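Local coordinates for Serpin48 (Tenebrio molitor, PDB 3OZQ), which inhibits the serine protease SPE with high specificity, acting as a serpin in the innate immunity of the insect, at residues A[156-170]-A[307-319]. Residues are numbered along the deposited sequence; the frame is centred on the assembly and turned at random.
Sequences ILNNLTRVVLINALY and DLVISNIVQKSFI
Arg162 is overlapped by Val309, whose CG2 sits over the centre of the guanidinium face, 3.3 Å from CZ. A chain bent at chi2 and again at chi3 turns this group back so that Arg162 NE donates to Leu160 O at 2.8 Å, while NH2 reaches a water shared with Leu160 O and Ser311 OG. Replacing Arg162 by an alanine is likely to uncover Val309 and leave Leu160 O without its NE-H donor. Ser311 OG accepts the Arg162 backbone N-H in a nearly straight bond of 2.8 Å (165°). Ser311 is the extra residue of a beta bulge, its N bonding Val163 O at 2.7 Å while Asn312 N adds a weak bond to that oxygen. Past it the two strands run parallel, five backbone bonds following in turn from Leu165 N-Asn312 O to Leu169 N-Lys316 O. They are the central pair of serpin sheet A; in the family the cleaved reactive loop inserts between them. Toward helix 38-50, Leu165 CB packs alongside Ile313 CG2 (3.8 Å). Farther along, Asn167 OD1 bonds Ser40 OG. On the other sheet face Tyr170 CB lies 3.4 Å from Phe318 CE1, over the phenylalanine ring; the two rings, inclined by 24°, are largely displaced.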
loop_
_atom_site.group_PDB
_atom_site.type_symbol
_atom_site.label_atom_id
_atom_site.label_comp_id
_atom_site.label_asym_id
_atom_site.label_seq_id
_atom_site.Cartn_x
_atom_site.Cartn_y
_atom_site.Cartn_z
ATOM N N ILE A 156 -11.643 19.094 -1.537
ATOM C CA ILE A 156 -11.104 18.843 -0.200
ATOM C C ILE A 156 -10.339 20.045 0.323
ATOM O O ILE A 156 -10.066 20.151 1.521
ATOM C CB ILE A 156 -10.173 17.609 -0.164
ATOM C CG1 ILE A 156 -8.860 17.904 -0.896
ATOM C CG2 ILE A 156 -10.869 16.409 -0.735
ATOM C CD1 ILE A 156 -7.707 17.015 -0.485
ATOM N N LEU A 157 -9.992 20.955 -0.580
ATOM C CA LEU A 157 -9.235 22.148 -0.217
ATOM C C LEU A 157 -10.153 23.258 0.281
ATOM O O LEU A 157 -11.263 23.421 -0.219
ATOM C CB LEU A 157 -8.449 22.652 -1.426
ATOM C CG LEU A 157 -7.585 21.595 -2.113
ATOM C CD1 LEU A 157 -6.810 22.231 -3.250
ATOM C CD2 LEU A 157 -6.645 20.964 -1.088
ATOM N N ASN A 158 -9.678 24.028 1.255
ATOM C CA ASN A 158 -10.446 25.160 1.763
ATOM C C ASN A 158 -9.577 26.232 2.385
ATOM O O ASN A 158 -8.349 26.104 2.441
ATOM C CB ASN A 158 -11.511 24.682 2.750
ATOM C CG ASN A 158 -10.916 23.987 3.947
ATOM O OD1 ASN A 158 -9.913 24.435 4.504
ATOM N ND2 ASN A 158 -11.527 22.886 4.349
ATOM N N ASN A 159 -10.217 27.301 2.850
ATOM C CA ASN A 159 -9.494 28.418 3.438
ATOM C C ASN A 159 -8.581 27.986 4.582
ATOM O O ASN A 159 -7.591 28.652 4.871
ATOM C CB ASN A 159 -10.442 29.562 3.863
ATOM C CG ASN A 159 -11.729 29.063 4.515
ATOM O OD1 ASN A 159 -11.924 29.216 5.720
ATOM N ND2 ASN A 159 -12.625 28.501 3.712
ATOM N N LEU A 160 -8.899 26.857 5.214
ATOM C CA LEU A 160 -8.061 26.348 6.299
ATOM C C LEU A 160 -7.025 25.281 5.904
ATOM O O LEU A 160 -6.354 24.732 6.769
ATOM C CB LEU A 160 -8.926 25.808 7.435
ATOM C CG LEU A 160 -9.416 26.821 8.468
ATOM C CD1 LEU A 160 -10.049 26.063 9.623
ATOM C CD2 LEU A 160 -8.278 27.700 8.952
ATOM N N THR A 161 -6.885 24.979 4.620
ATOM C CA THR A 161 -5.905 23.972 4.225
ATOM C C THR A 161 -4.516 24.498 4.560
ATOM O O THR A 161 -4.140 25.584 4.111
ATOM C CB THR A 161 -6.008 23.590 2.733
ATOM O OG1 THR A 161 -7.329 23.129 2.453
ATOM C CG2 THR A 161 -5.017 22.467 2.399
ATOM N N ARG A 162 -3.781 23.737 5.377
ATOM C CA ARG A 162 -2.467 24.137 5.894
ATOM C C ARG A 162 -1.339 23.197 5.470
ATOM O O ARG A 162 -0.319 23.640 4.960
ATOM C CB ARG A 162 -2.504 24.243 7.424
ATOM C CG ARG A 162 -2.897 25.651 7.938
ATOM C CD ARG A 162 -3.651 25.598 9.275
ATOM N NE ARG A 162 -4.916 24.851 9.182
ATOM C CZ ARG A 162 -5.683 24.552 10.229
ATOM N NH1 ARG A 162 -5.323 24.937 11.444
ATOM N NH2 ARG A 162 -6.806 23.876 10.070
ATOM N N VAL A 163 -1.518 21.899 5.704
ATOM C CA VAL A 163 -0.580 20.899 5.179
ATOM C C VAL A 163 -1.306 19.720 4.554
ATOM O O VAL A 163 -2.220 19.136 5.163
ATOM C CB VAL A 163 0.372 20.353 6.261
ATOM C CG1 VAL A 163 1.255 19.234 5.680
ATOM C CG2 VAL A 163 1.229 21.474 6.836
ATOM N N VAL A 164 -0.891 19.365 3.340
ATOM C CA VAL A 164 -1.466 18.232 2.647
ATOM C C VAL A 164 -0.371 17.221 2.344
ATOM O O VAL A 164 0.648 17.571 1.746
ATOM C CB VAL A 164 -2.144 18.661 1.331
ATOM C CG1 VAL A 164 -2.639 17.437 0.562
ATOM C CG2 VAL A 164 -3.287 19.623 1.631
ATOM N N LEU A 165 -0.589 15.983 2.786
ATOM C CA LEU A 165 0.265 14.840 2.428
ATOM C C LEU A 165 -0.305 14.136 1.214
ATOM O O LEU A 165 -1.440 13.670 1.235
ATOM C CB LEU A 165 0.339 13.812 3.561
ATOM C CG LEU A 165 0.741 14.148 5.000
ATOM C CD1 LEU A 165 1.687 13.104 5.565
ATOM C CD2 LEU A 165 1.281 15.557 5.191
ATOM N N ILE A 166 0.495 14.054 0.163
ATOM C CA ILE A 166 0.115 13.340 -1.047
ATOM C C ILE A 166 0.964 12.078 -1.150
ATOM O O ILE A 166 2.173 12.138 -0.930
ATOM C CB ILE A 166 0.416 14.188 -2.280
ATOM C CG1 ILE A 166 -0.599 15.319 -2.386
ATOM C CG2 ILE A 166 0.383 13.331 -3.513
ATOM C CD1 ILE A 166 -1.990 14.911 -1.984
ATOM N N ASN A 167 0.333 10.957 -1.489
ATOM C CA ASN A 167 1.007 9.640 -1.508
ATOM C C ASN A 167 0.486 8.748 -2.628
ATOM O O ASN A 167 -0.473 8.021 -2.442
ATOM C CB ASN A 167 0.784 8.955 -0.161
ATOM C CG ASN A 167 1.474 7.605 -0.041
ATOM O OD1 ASN A 167 2.385 7.272 -0.798
ATOM N ND2 ASN A 167 1.059 6.839 0.954
ATOM N N ALA A 168 1.117 8.822 -3.790
ATOM C CA ALA A 168 0.694 8.068 -4.954
ATOM C C ALA A 168 1.743 7.017 -5.240
ATOM O O ALA A 168 2.937 7.306 -5.193
ATOM C CB ALA A 168 0.560 8.960 -6.138
ATOM N N LEU A 169 1.302 5.803 -5.542
ATOM C CA LEU A 169 2.245 4.733 -5.876
ATOM C C LEU A 169 1.635 3.578 -6.643
ATOM O O LEU A 169 0.419 3.433 -6.744
ATOM C CB LEU A 169 2.988 4.177 -4.638
ATOM C CG LEU A 169 2.345 3.842 -3.278
ATOM C CD1 LEU A 169 0.845 3.778 -3.258
ATOM C CD2 LEU A 169 2.954 2.592 -2.587
ATOM N N TYR A 170 2.525 2.753 -7.173
ATOM C CA TYR A 170 2.155 1.538 -7.864
ATOM C C TYR A 170 3.428 0.723 -8.013
ATOM O O TYR A 170 4.534 1.267 -7.957
ATOM C CB TYR A 170 1.526 1.841 -9.226
ATOM C CG TYR A 170 2.493 2.345 -10.272
ATOM C CD1 TYR A 170 3.137 1.461 -11.129
ATOM C CD2 TYR A 170 2.754 3.706 -10.412
ATOM C CE1 TYR A 170 4.018 1.915 -12.097
ATOM C CE2 TYR A 170 3.640 4.173 -11.376
ATOM C CZ TYR A 170 4.268 3.268 -12.218
ATOM O OH TYR A 170 5.149 3.714 -13.177
ATOM N N ASP A 307 0.550 27.156 13.891
ATOM C CA ASP A 307 0.422 27.701 12.542
ATOM C C ASP A 307 -0.068 26.648 11.539
ATOM O O ASP A 307 -0.939 26.907 10.707
ATOM C CB ASP A 307 1.777 28.237 12.067
ATOM C CG ASP A 307 2.103 29.629 12.638
ATOM O OD1 ASP A 307 3.186 30.160 12.311
ATOM O OD2 ASP A 307 1.276 30.186 13.399
ATOM N N LEU A 308 0.522 25.461 11.595
ATOM C CA LEU A 308 0.176 24.426 10.627
ATOM C C LEU A 308 -0.429 23.228 11.334
ATOM O O LEU A 308 -0.127 22.964 12.492
ATOM C CB LEU A 308 1.409 24.021 9.829
ATOM C CG LEU A 308 2.029 25.115 8.962
ATOM C CD1 LEU A 308 3.285 24.605 8.273
ATOM C CD2 LEU A 308 1.032 25.647 7.937
ATOM N N VAL A 309 -1.334 22.546 10.645
ATOM C CA VAL A 309 -1.840 21.257 11.088
ATOM C C VAL A 309 -1.844 20.396 9.838
ATOM O O VAL A 309 -1.757 20.923 8.727
ATOM C CB VAL A 309 -3.268 21.341 11.649
ATOM C CG1 VAL A 309 -3.376 22.458 12.704
ATOM C CG2 VAL A 309 -4.269 21.570 10.516
ATOM N N ILE A 310 -1.925 19.078 10.000
ATOM C CA ILE A 310 -2.080 18.233 8.835
ATOM C C ILE A 310 -3.543 18.280 8.432
ATOM O O ILE A 310 -4.411 17.801 9.158
ATOM C CB ILE A 310 -1.681 16.762 9.093
ATOM C CG1 ILE A 310 -0.196 16.646 9.455
ATOM C CG2 ILE A 310 -1.974 15.930 7.867
ATOM C CD1 ILE A 310 0.271 15.167 9.615
ATOM N N SER A 311 -3.810 18.843 7.264
ATOM C CA SER A 311 -5.186 19.048 6.829
ATOM C C SER A 311 -5.755 17.822 6.111
ATOM O O SER A 311 -6.916 17.463 6.298
ATOM C CB SER A 311 -5.269 20.272 5.920
ATOM O OG SER A 311 -4.740 21.412 6.560
ATOM N N ASN A 312 -4.945 17.206 5.261
ATOM C CA ASN A 312 -5.389 16.016 4.538
ATOM C C ASN A 312 -4.243 15.041 4.331
ATOM O O ASN A 312 -3.089 15.453 4.261
ATOM C CB ASN A 312 -5.995 16.392 3.184
ATOM C CG ASN A 312 -7.010 17.511 3.294
ATOM O OD1 ASN A 312 -6.646 18.658 3.500
ATOM N ND2 ASN A 312 -8.286 17.175 3.187
ATOM N N ILE A 313 -4.571 13.748 4.239
ATOM C CA ILE A 313 -3.598 12.735 3.860
ATOM C C ILE A 313 -4.242 11.795 2.852
ATOM O O ILE A 313 -5.174 11.078 3.171
ATOM C CB ILE A 313 -3.108 11.898 5.064
ATOM C CG1 ILE A 313 -2.679 12.806 6.218
ATOM C CG2 ILE A 313 -1.950 11.005 4.639
ATOM C CD1 ILE A 313 -2.296 12.014 7.479
ATOM N N VAL A 314 -3.743 11.814 1.632
ATOM C CA VAL A 314 -4.422 11.146 0.545
ATOM C C VAL A 314 -3.485 10.184 -0.162
ATOM O O VAL A 314 -2.450 10.586 -0.702
ATOM C CB VAL A 314 -5.026 12.177 -0.463
ATOM C CG1 VAL A 314 -5.836 11.451 -1.540
ATOM C CG2 VAL A 314 -5.923 13.133 0.272
ATOM N N GLN A 315 -3.825 8.906 -0.096
ATOM C CA GLN A 315 -3.103 7.895 -0.864
ATOM C C GLN A 315 -3.897 7.465 -2.076
ATOM O O GLN A 315 -5.092 7.223 -1.990
ATOM C CB GLN A 315 -2.779 6.684 0.000
ATOM C CG GLN A 315 -1.936 5.638 -0.712
ATOM C CD GLN A 315 -1.594 4.474 0.181
ATOM O OE1 GLN A 315 -0.570 4.493 0.866
ATOM N NE2 GLN A 315 -2.443 3.445 0.181
ATOM N N LYS A 316 -3.225 7.350 -3.207
ATOM C CA LYS A 316 -3.845 6.749 -4.373
ATOM C C LYS A 316 -2.889 5.765 -4.990
ATOM O O LYS A 316 -1.699 6.047 -5.116
ATOM C CB LYS A 316 -4.227 7.813 -5.403
ATOM C CG LYS A 316 -5.126 7.289 -6.506
ATOM C CD LYS A 316 -5.710 8.457 -7.287
ATOM C CE LYS A 316 -6.820 7.982 -8.229
ATOM N NZ LYS A 316 -7.571 9.112 -8.853
ATOM N N SER A 317 -3.415 4.601 -5.357
ATOM C CA SER A 317 -2.594 3.528 -5.908
ATOM C C SER A 317 -3.447 2.630 -6.791
ATOM O O SER A 317 -4.674 2.648 -6.707
ATOM C CB SER A 317 -1.957 2.714 -4.775
ATOM O OG SER A 317 -2.926 1.925 -4.104
ATOM N N PHE A 318 -2.786 1.858 -7.648
ATOM C CA PHE A 318 -3.456 0.837 -8.440
ATOM C C PHE A 318 -2.568 -0.382 -8.591
ATOM O O PHE A 318 -1.353 -0.334 -8.343
ATOM C CB PHE A 318 -3.828 1.364 -9.823
ATOM C CG PHE A 318 -2.659 1.561 -10.726
ATOM C CD1 PHE A 318 -1.886 2.710 -10.630
ATOM C CD2 PHE A 318 -2.332 0.613 -11.678
ATOM C CE1 PHE A 318 -0.800 2.900 -11.465
ATOM C CE2 PHE A 318 -1.246 0.794 -12.512
ATOM C CZ PHE A 318 -0.483 1.939 -12.407
ATOM N N ILE A 319 -3.200 -1.476 -8.984
ATOM C CA ILE A 319 -2.507 -2.707 -9.312
ATOM C C ILE A 319 -3.205 -3.318 -10.519
ATOM O O ILE A 319 -4.437 -3.248 -10.660
ATOM C CB ILE A 319 -2.539 -3.709 -8.160
ATOM C CG1 ILE A 319 -1.648 -4.921 -8.486
ATOM C CG2 ILE A 319 -3.982 -4.148 -7.901
ATOM C CD1 ILE A 319 -1.503 -5.910 -7.345
HETATM O O HOH W 1 -8.136 20.827 3.344
HETATM O O HOH W 2 -11.085 18.407 3.510
HETATM O O HOH W 3 -7.179 22.153 7.947
#